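Local coordinates for protein BIS(5'-nucleosyl)-tetraphosphatase (Diadenosine tetraphosphatase), putative (Plasmodium falciparum, PDB 5CFJ) that probably hydrolyses diadenosine tetraphosphate asymmetrically into ATP and AMP, as a member of the Nudix hydrolase family, at residues R63-L66 / E67-I71; L103-N106 / E107-V110; N54-G57 / L58-A61. All coordinates share one frame; numbering follows the deposited sequence.

Interaction 1: residues R63-L66 / E67-I71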
ATOM      1  N   ARG A  63      -2.341  -1.345  11.801  1.00 12.82           N
ATOM      2  CA  ARG A  63      -1.746  -2.534  12.397  1.00 14.10           C
ATOM      3  C   ARG A  63      -1.041  -3.411  11.368  1.00 12.60           C
ATOM      4  O   ARG A  63       0.076  -3.856  11.597  1.00 13.22           O
ATOM      5  CB  ARG A  63      -2.793  -3.360  13.126  1.00 14.73           C
ATOM      6  CG  ARG A  63      -2.198  -4.624  13.760  1.00 15.41           C
ATOM      7  CD  ARG A  63      -3.248  -5.518  14.431  1.00 15.34           C
ATOM      8  NE  ARG A  63      -4.428  -5.672  13.584  1.00 16.54           N
ATOM      9  CZ  ARG A  63      -4.480  -6.437  12.498  1.00 15.97           C
ATOM     10  NH1 ARG A  63      -3.415  -7.138  12.114  1.00 17.00           N
ATOM     11  NH2 ARG A  63      -5.592  -6.480  11.780  1.00 17.26           N
ATOM     12  N   GLU A  64      -1.695  -3.666  10.239  1.00 13.06           N
ATOM     13  CA  GLU A  64      -1.085  -4.503   9.212  1.00 13.78           C
ATOM     14  C   GLU A  64       0.186  -3.866   8.661  1.00 13.10           C
ATOM     15  O   GLU A  64       1.169  -4.552   8.398  1.00 13.57           O
ATOM     16  CB  GLU A  64      -2.082  -4.782   8.088  1.00 14.56           C
ATOM     17  CG  GLU A  64      -3.216  -5.693   8.520  1.00 16.81           C
ATOM     18  CD  GLU A  64      -2.788  -7.139   8.628  1.00 21.43           C
ATOM     19  OE1 GLU A  64      -1.812  -7.510   7.949  1.00 23.11           O
ATOM     20  OE2 GLU A  64      -3.435  -7.902   9.375  1.00 24.36           O
ATOM     21  N   THR A  65       0.176  -2.545   8.517  1.00 13.02           N
ATOM     22  CA  THR A  65       1.368  -1.851   8.053  1.00 13.22           C
ATOM     23  C   THR A  65       2.506  -2.020   9.057  1.00 13.28           C
ATOM     24  O   THR A  65       3.643  -2.322   8.678  1.00 12.82           O
ATOM     25  CB  THR A  65       1.053  -0.376   7.802  1.00 13.13           C
ATOM     26  OG1 THR A  65       0.110  -0.313   6.726  1.00 14.25           O
ATOM     27  CG2 THR A  65       2.304   0.411   7.420  1.00 14.53           C
ATOM     28  N   LEU A  66       2.193  -1.880  10.343  1.00 13.58           N
ATOM     29  CA  LEU A  66       3.196  -2.089  11.378  1.00 13.62           C
ATOM     30  C   LEU A  66       3.740  -3.527  11.355  1.00 13.47           C
ATOM     31  O   LEU A  66       4.945  -3.746  11.434  1.00 13.79           O
ATOM     32  CB  LEU A  66       2.606  -1.754  12.744  1.00 14.86           C
ATOM     33  CG  LEU A  66       3.487  -2.002  13.965  1.00 16.35           C
ATOM     34  CD1 LEU A  66       4.795  -1.229  13.878  1.00 17.09           C
ATOM     35  CD2 LEU A  66       2.720  -1.614  15.213  1.00 18.45           C
ATOM     36  N   GLU A  67       2.849  -4.506  11.246  1.00 13.87           N
ATOM     37  CA  GLU A  67       3.256  -5.904  11.204  1.00 14.48           C
ATOM     38  C   GLU A  67       4.143  -6.204  10.006  1.00 13.21           C
ATOM     39  O   GLU A  67       5.108  -6.960  10.112  1.00 14.70           O
ATOM     40  CB  GLU A  67       2.035  -6.821  11.163  1.00 15.05           C
ATOM     41  CG  GLU A  67       1.255  -6.838  12.458  1.00 15.86           C
ATOM     42  CD  GLU A  67       0.126  -7.845  12.472  1.00 19.30           C
ATOM     43  OE1 GLU A  67       0.196  -8.835  11.715  1.00 25.14           O
ATOM     44  OE2 GLU A  67      -0.827  -7.648  13.258  1.00 17.90           O
ATOM     45  N   GLU A  68       3.815  -5.615   8.861  1.00 12.88           N
ATOM     46  CA  GLU A  68       4.459  -5.997   7.610  1.00 13.44           C
ATOM     47  C   GLU A  68       5.695  -5.171   7.268  1.00 13.11           C
ATOM     48  O   GLU A  68       6.480  -5.572   6.406  1.00 14.32           O
ATOM     49  CB  GLU A  68       3.444  -5.937   6.466  1.00 13.61           C
ATOM     50  CG  GLU A  68       2.384  -7.001   6.620  1.00 14.68           C
ATOM     51  CD  GLU A  68       1.283  -6.937   5.589  1.00 17.75           C
ATOM     52  OE1 GLU A  68       1.269  -6.037   4.720  1.00 17.73           O
ATOM     53  OE2 GLU A  68       0.410  -7.824   5.640  1.00 22.26           O
ATOM     54  N   THR A  69       5.882  -4.032   7.929  1.00 12.60           N
ATOM     55  CA  THR A  69       7.003  -3.150   7.605  1.00 12.83           C
ATOM     56  C   THR A  69       7.772  -2.642   8.821  1.00 12.88           C
ATOM     57  O   THR A  69       8.822  -2.025   8.675  1.00 13.63           O
ATOM     58  CB  THR A  69       6.542  -1.893   6.833  1.00 13.92           C
ATOM     59  OG1 THR A  69       5.807  -1.032   7.711  1.00 12.88           O
ATOM     60  CG2 THR A  69       5.705  -2.230   5.619  1.00 14.43           C
ATOM     61  N   GLY A  70       7.221  -2.829  10.017  1.00 13.36           N
ATOM     62  CA  GLY A  70       7.802  -2.259  11.221  1.00 14.66           C
ATOM     63  C   GLY A  70       7.579  -0.758  11.361  1.00 14.99           C
ATOM     64  O   GLY A  70       8.031  -0.150  12.323  1.00 17.85           O
ATOM     65  N   ILE A  71       6.855  -0.152  10.422  1.00 13.28           N
ATOM     66  CA  ILE A  71       6.633   1.288  10.471  1.00 13.51           C
ATOM     67  C   ILE A  71       5.312   1.589  11.166  1.00 13.37           C
ATOM     68  O   ILE A  71       4.252   1.170  10.697  1.00 14.35           O
ATOM     69  CB  ILE A  71       6.627   1.901   9.060  1.00 13.76           C
ATOM     70  CG1 ILE A  71       7.962   1.638   8.355  1.00 15.82           C
ATOM     71  CG2 ILE A  71       6.321   3.385   9.130  1.00 14.47           C
ATOM     72  CD1 ILE A  71       7.978   2.077   6.902  1.00 18.32           C
TER
HETATM   73  O   HOH W   1       0.545  -9.133   8.936  1.00 28.34           O
HETATM   74  O   HOH W   2      -2.175 -10.053  10.965  1.00 31.66           O
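Arg63 and Glu67, one helical turn apart, run side by side and point the same way, a worked case of one arginine organising several acids. From CB the chain leaves with CG anti to the backbone N (chi1 180°), which lays its aliphatic part along Glu67: Arg63 CG is 3.4 Å from Glu67 OE2, and CD approaches the same oxygen equally closely. A bend at chi3 (45°) then turns the guanidinium. NE is taken by a salt bridge to Glu55 OE2 in the loop before the helix, and NH2 is bonded to Leu50 O. NH1 serves two acids. Glu67 OE2 sits at the guanidinium edge, in its plane, 2.9 Å from Arg63 NH1; Glu64 OE2, 2.8 Å from that NH1, is tilted somewhat out of the plane. Each carboxylate receives the nitrogen from above its own plane. Two waters join the acids further, both resting on Glu67 OE1, one reaching Glu64 OE1 and the other Glu64 OE2.

The helix belongs to the Nudix box, whose helix acids commonly bind divalent cations in relatives; a similar role is probable here. Consistent with such a cluster, Glu64 OE1 and Glu68 OE2 are only 3.2 Å apart, two acceptors with no bond between them and with their carboxylate planes 75° apart. Glu68 OE1 is held by Lys48 N of strand 44-50.

Where the helix runs out, Thr69 doubles the grip on Thr65 O. Its OG1 donates at 2.7 Å to Thr65 O, while Thr69 N reaches that oxygen from the opposite face of the carbonyl plane. The same OG1 accepts from Ile71 N at 3.0 Å, an ST turn that takes the chain past Gly70, whose positive phi breaks the helical course and whose N still bonds to Leu66 O.

Interaction 2: residues L103-N106 / E107-V110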
ATOM      1  N   LEU A 103       4.972   9.137   4.424  1.00 12.16           N
ATOM      2  CA  LEU A 103       6.071   8.853   5.315  1.00 12.72           C
ATOM      3  C   LEU A 103       6.872  10.134   5.457  1.00 13.15           C
ATOM      4  O   LEU A 103       7.258  10.739   4.461  1.00 15.08           O
ATOM      5  CB  LEU A 103       6.920   7.722   4.755  1.00 15.15           C
ATOM      6  CG  LEU A 103       8.020   7.170   5.654  1.00 14.42           C
ATOM      7  CD1 LEU A 103       7.445   6.509   6.902  1.00 16.16           C
ATOM      8  CD2 LEU A 103       8.846   6.200   4.849  1.00 14.19           C
ATOM      9  N   LEU A 104       7.107  10.556   6.693  1.00 14.73           N
ATOM     10  CA  LEU A 104       7.726  11.846   6.952  1.00 16.54           C
ATOM     11  C   LEU A 104       9.257  11.793   6.829  1.00 16.64           C
ATOM     12  O   LEU A 104       9.891  12.783   6.461  1.00 19.02           O
ATOM     13  CB  LEU A 104       7.281  12.346   8.332  1.00 19.06           C
ATOM     14  CG  LEU A 104       5.767  12.622   8.352  1.00 21.18           C
ATOM     15  CD1 LEU A 104       5.136  12.424   9.731  1.00 22.09           C
ATOM     16  CD2 LEU A 104       5.511  14.023   7.841  1.00 23.18           C
ATOM     17  N   ASN A 105       9.839  10.637   7.131  1.00 15.33           N
ATOM     18  CA  ASN A 105      11.253  10.373   6.905  1.00 14.76           C
ATOM     19  C   ASN A 105      11.398   9.328   5.805  1.00 13.59           C
ATOM     20  O   ASN A 105      11.135   8.143   6.034  1.00 14.44           O
ATOM     21  CB  ASN A 105      11.911   9.871   8.183  1.00 14.56           C
ATOM     22  CG  ASN A 105      13.296   9.321   7.946  1.00 14.93           C
ATOM     23  OD1 ASN A 105      14.000   9.738   7.027  1.00 16.75           O
ATOM     24  ND2 ASN A 105      13.700   8.376   8.780  1.00 17.30           N
ATOM     25  N   ASN A 106      11.850   9.742   4.624  1.00 14.66           N
ATOM     26  CA  ASN A 106      11.949   8.823   3.487  1.00 14.60           C
ATOM     27  C   ASN A 106      12.721   7.561   3.780  1.00 14.92           C
ATOM     28  O   ASN A 106      12.473   6.524   3.176  1.00 15.80           O
ATOM     29  CB  ASN A 106      12.625   9.488   2.299  1.00 17.03           C
ATOM     30  CG  ASN A 106      11.705  10.373   1.532  1.00 18.07           C
ATOM     31  OD1 ASN A 106      10.799  10.975   2.095  1.00 20.11           O
ATOM     32  ND2 ASN A 106      11.927  10.461   0.223  1.00 20.44           N
ATOM     33  N   GLU A 107      13.687   7.674   4.683  1.00 14.40           N
ATOM     34  CA  GLU A 107      14.680   6.633   4.874  1.00 15.60           C
ATOM     35  C   GLU A 107      14.402   5.717   6.064  1.00 16.65           C
ATOM     36  O   GLU A 107      15.287   5.002   6.506  1.00 17.15           O
ATOM     37  CB  GLU A 107      16.063   7.280   5.004  1.00 18.15           C
ATOM     38  CG  GLU A 107      16.370   8.191   3.816  1.00 24.52           C
ATOM     39  CD  GLU A 107      17.754   8.787   3.847  1.00 33.77           C
ATOM     40  OE1 GLU A 107      18.732   8.023   3.733  1.00 38.03           O
ATOM     41  OE2 GLU A 107      17.867  10.023   3.969  1.00 37.48           O
ATOM     42  N   GLU A 108      13.170   5.719   6.561  1.00 15.65           N
ATOM     43  CA  GLU A 108      12.784   4.786   7.618  1.00 16.01           C
ATOM     44  C   GLU A 108      13.149   3.351   7.241  1.00 16.11           C
ATOM     45  O   GLU A 108      12.958   2.938   6.100  1.00 18.36           O
ATOM     46  CB  GLU A 108      11.285   4.863   7.892  1.00 19.28           C
ATOM     47  CG  GLU A 108      10.868   5.896   8.908  1.00 23.38           C
ATOM     48  CD  GLU A 108      11.630   5.774  10.219  1.00 24.48           C
ATOM     49  OE1 GLU A 108      11.344   4.865  11.024  1.00 25.62           O
ATOM     50  OE2 GLU A 108      12.530   6.596  10.439  1.00 24.69           O
ATOM     51  N   ASN A 109      13.672   2.596   8.202  1.00 15.69           N
ATOM     52  CA  ASN A 109      14.092   1.219   7.963  1.00 15.47           C
ATOM     53  C   ASN A 109      12.898   0.272   7.833  1.00 16.21           C
ATOM     54  O   ASN A 109      12.188   0.027   8.804  1.00 23.08           O
ATOM     55  CB  ASN A 109      15.006   0.759   9.098  1.00 16.67           C
ATOM     56  CG  ASN A 109      15.564  -0.646   8.888  1.00 15.94           C
ATOM     57  OD1 ASN A 109      15.784  -1.089   7.759  1.00 16.62           O
ATOM     58  ND2 ASN A 109      15.814  -1.347   9.987  1.00 17.41           N
ATOM     59  N   VAL A 110      12.683  -0.267   6.641  1.00 14.00           N
ATOM     60  CA  VAL A 110      11.613  -1.233   6.418  1.00 13.80           C
ATOM     61  C   VAL A 110      12.049  -2.612   6.902  1.00 13.69           C
ATOM     62  O   VAL A 110      13.081  -3.122   6.485  1.00 14.84           O
ATOM     63  CB  VAL A 110      11.219  -1.306   4.928  1.00 15.14           C
ATOM     64  CG1 VAL A 110      10.190  -2.398   4.691  1.00 15.64           C
ATOM     65  CG2 VAL A 110      10.703   0.046   4.451  1.00 16.19           C
TER
HETATM   66  O   HOH W   3      16.487  10.978   6.145  1.00 24.86           O
HETATM   67  O   HOH W   4      12.110   3.741   3.681  1.00 23.16           O
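Asn105 turns its amide toward Glu107 and Glu108 because CG stands anti to the backbone N (chi1 169°), while the chain of Glu108 folds back at chi2 (-53°) to bring its carboxylate to meet that amide. The two side chains cross at about a right angle. Asn105 ND2 gives a short 2.7 Å bond to Glu108 OE2, which accepts through its anti lone pair and lies near the amide plane. The other end of the amide is used from a different direction: Glu107 N, 3.1 Å from Asn105 OD1, stands well above the amide plane instead of on a lone pair. One planar group thus ties down both a backbone N-H and a carboxylate, which fixes its rotation.

The backbone here makes a type I beta turn from Asn105 to Glu108, closed by Glu108 N to Asn105 O at 3.2 Å, and the OD1 bond to the residue two positions on adds an Asx turn. The turn lies in the loop that follows strand 92-103 and leads toward strand 116-122. A water donates to both Asn105 OD1 and Glu107 OE2; another lies between Asn106 O and Glu108 O. Asn106 reaches elsewhere, its ND2 bonded to Leu16 O and its O to Arg15 NH1.

Leu103, at the end of strand 92-103, crosses Glu108 at a slant. Its CD1 is 4.0 Å from Glu108 CG, and CD2 lies near CB of the same residue. Leu103 also packs on Ile71 and Trp121, and the side chain of Glu108 touches Lys75.

Interaction 3: residues N54-G57 / L58-A61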
ATOM      1  N   ASN A  54     -12.775  -5.388  16.747  1.00 22.50           N
ATOM      2  CA  ASN A  54     -12.973  -4.034  17.257  1.00 27.08           C
ATOM      3  C   ASN A  54     -11.992  -3.083  16.611  1.00 27.30           C
ATOM      4  O   ASN A  54     -11.389  -2.234  17.264  1.00 31.46           O
ATOM      5  CB  ASN A  54     -12.830  -4.013  18.786  1.00 31.16           C
ATOM      6  CG  ASN A  54     -13.390  -2.750  19.424  1.00 39.01           C
ATOM      7  OD1 ASN A  54     -13.614  -1.741  18.758  1.00 41.85           O
ATOM      8  ND2 ASN A  54     -13.585  -2.796  20.738  1.00 41.23           N
ATOM      9  N   GLU A  55     -11.797  -3.283  15.316  1.00 22.87           N
ATOM     10  CA  GLU A  55     -10.963  -2.398  14.527  1.00 20.78           C
ATOM     11  C   GLU A  55     -11.799  -1.679  13.495  1.00 19.75           C
ATOM     12  O   GLU A  55     -12.602  -2.298  12.806  1.00 19.39           O
ATOM     13  CB  GLU A  55      -9.848  -3.172  13.822  1.00 20.43           C
ATOM     14  CG  GLU A  55      -8.789  -3.693  14.758  1.00 20.19           C
ATOM     15  CD  GLU A  55      -7.622  -4.333  14.028  1.00 19.26           C
ATOM     16  OE1 GLU A  55      -7.800  -4.831  12.889  1.00 17.97           O
ATOM     17  OE2 GLU A  55      -6.516  -4.327  14.598  1.00 19.10           O
ATOM     18  N   SER A  56     -11.606  -0.371  13.394  1.00 19.91           N
ATOM     19  CA  SER A  56     -12.011   0.356  12.206  1.00 19.40           C
ATOM     20  C   SER A  56     -11.133  -0.100  11.043  1.00 17.12           C
ATOM     21  O   SER A  56     -10.066  -0.685  11.251  1.00 17.06           O
ATOM     22  CB  SER A  56     -11.857   1.856  12.411  1.00 21.27           C
ATOM     23  OG  SER A  56     -10.484   2.158  12.606  1.00 20.24           O
ATOM     24  N   GLY A  57     -11.549   0.192   9.816  1.00 16.59           N
ATOM     25  CA  GLY A  57     -10.710  -0.100   8.662  1.00 16.21           C
ATOM     26  C   GLY A  57      -9.331   0.531   8.809  1.00 14.95           C
ATOM     27  O   GLY A  57      -8.309  -0.094   8.514  1.00 15.07           O
ATOM     28  N   LEU A  58      -9.294   1.768   9.296  1.00 15.34           N
ATOM     29  CA  LEU A  58      -8.033   2.478   9.466  1.00 15.58           C
ATOM     30  C   LEU A  58      -7.154   1.793  10.509  1.00 15.17           C
ATOM     31  O   LEU A  58      -5.953   1.643  10.310  1.00 15.33           O
ATOM     32  CB  LEU A  58      -8.288   3.936   9.853  1.00 18.23           C
ATOM     33  CG  LEU A  58      -7.045   4.805  10.024  1.00 21.28           C
ATOM     34  CD1 LEU A  58      -6.238   4.855   8.735  1.00 22.29           C
ATOM     35  CD2 LEU A  58      -7.434   6.206  10.469  1.00 23.90           C
ATOM     36  N   GLU A  59      -7.740   1.370  11.626  1.00 16.23           N
ATOM     37  CA  GLU A  59      -6.971   0.650  12.635  1.00 16.49           C
ATOM     38  C   GLU A  59      -6.367  -0.629  12.063  1.00 15.29           C
ATOM     39  O   GLU A  59      -5.206  -0.947  12.322  1.00 15.54           O
ATOM     40  CB  GLU A  59      -7.839   0.338  13.858  1.00 17.06           C
ATOM     41  CG  GLU A  59      -8.073   1.550  14.755  1.00 20.36           C
ATOM     42  CD  GLU A  59      -9.078   1.297  15.861  1.00 23.58           C
ATOM     43  OE1 GLU A  59      -9.967   0.438  15.696  1.00 23.82           O
ATOM     44  OE2 GLU A  59      -8.977   1.967  16.904  1.00 26.82           O
ATOM     45  N   THR A  60      -7.146  -1.354  11.269  1.00 14.84           N
ATOM     46  CA  THR A  60      -6.632  -2.560  10.627  1.00 13.46           C
ATOM     47  C   THR A  60      -5.456  -2.209   9.717  1.00 13.45           C
ATOM     48  O   THR A  60      -4.416  -2.851   9.756  1.00 13.37           O
ATOM     49  CB  THR A  60      -7.724  -3.269   9.815  1.00 14.05           C
ATOM     50  OG1 THR A  60      -8.756  -3.715  10.703  1.00 15.71           O
ATOM     51  CG2 THR A  60      -7.159  -4.451   9.040  1.00 13.37           C
ATOM     52  N   ALA A  61      -5.620  -1.167   8.911  1.00 13.23           N
ATOM     53  CA  ALA A  61      -4.579  -0.751   7.984  1.00 13.05           C
ATOM     54  C   ALA A  61      -3.285  -0.400   8.729  1.00 12.55           C
ATOM     55  O   ALA A  61      -2.193  -0.827   8.342  1.00 12.78           O
ATOM     56  CB  ALA A  61      -5.051   0.417   7.169  1.00 13.19           C
TER
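The carboxylates of Glu55 and Glu59 each take a donor from across the helix start, by different approaches. Thr60 OG1 comes to Glu55 OE1 from above the carboxylate plane, 40° out of it, and donates its proton over a short 2.6 Å. Glu55 CB lies 3.3 Å from the same hydroxyl oxygen, Thr60 OG1. Glu59 OE1 is met nearer its plane and on the anti side, where Ser56 N lies 2.9 Å away; Glu55 CA is also close, 3.2 Å from that oxygen. The two acids thus take different donors.

Ser56 and Glu59 complete a capping box, an example of how a helix start satisfies its leading N-H groups. Ser56, at the N-cap, holds OG between its backbone N and carbonyl carbon (chi1 64°), which aims the oxygen at Glu59 N, 3.0 Å from Ser56 OG. The extended chain of Glu59 brings OE1 back to Ser56 N, so each residue binds the other's backbone N-H. Regular helical bonds follow at once, with Thr60 N on Ser56 O at 3.0 Å and Ala61 N on Gly57 O at 2.9 Å.

Glu55, at the first glutamate position of the Nudix box consensus, has a further partner. Its OE1 also takes Glu52 N, while Thr60 OG1 is bonded to His51 ND1, so the preceding loop is drawn onto the helix.

The first turn of helix 57-69 lies against the sheet: Leu58 and Ala61 rest on Tyr99 of strand 92-103, Thr60 on Phe9 and Ala61 on Ile11 of strand 6-16.

Overall arrangement
Along the chain the three contacts come in series, none crossing another, and each joins consecutive residues. Interaction 3 starts helix 57-69 at the end of the loop after strand 44-50, interaction 1 finishes the same helix, and interaction 2 shapes the loop after strand 92-103. Interactions 3 and 1 touch through the Arg63 to Glu55 salt bridge, which ties the helix to the preceding loop; the centres of the two interactions are about 13 Å apart. Interactions 1 and 2 meet by packing, Ile71 against Leu103 and Val110, where the helix exit abuts the strand-end loop. Interactions 2 and 3 stay apart, about 12 Å between nearest atoms.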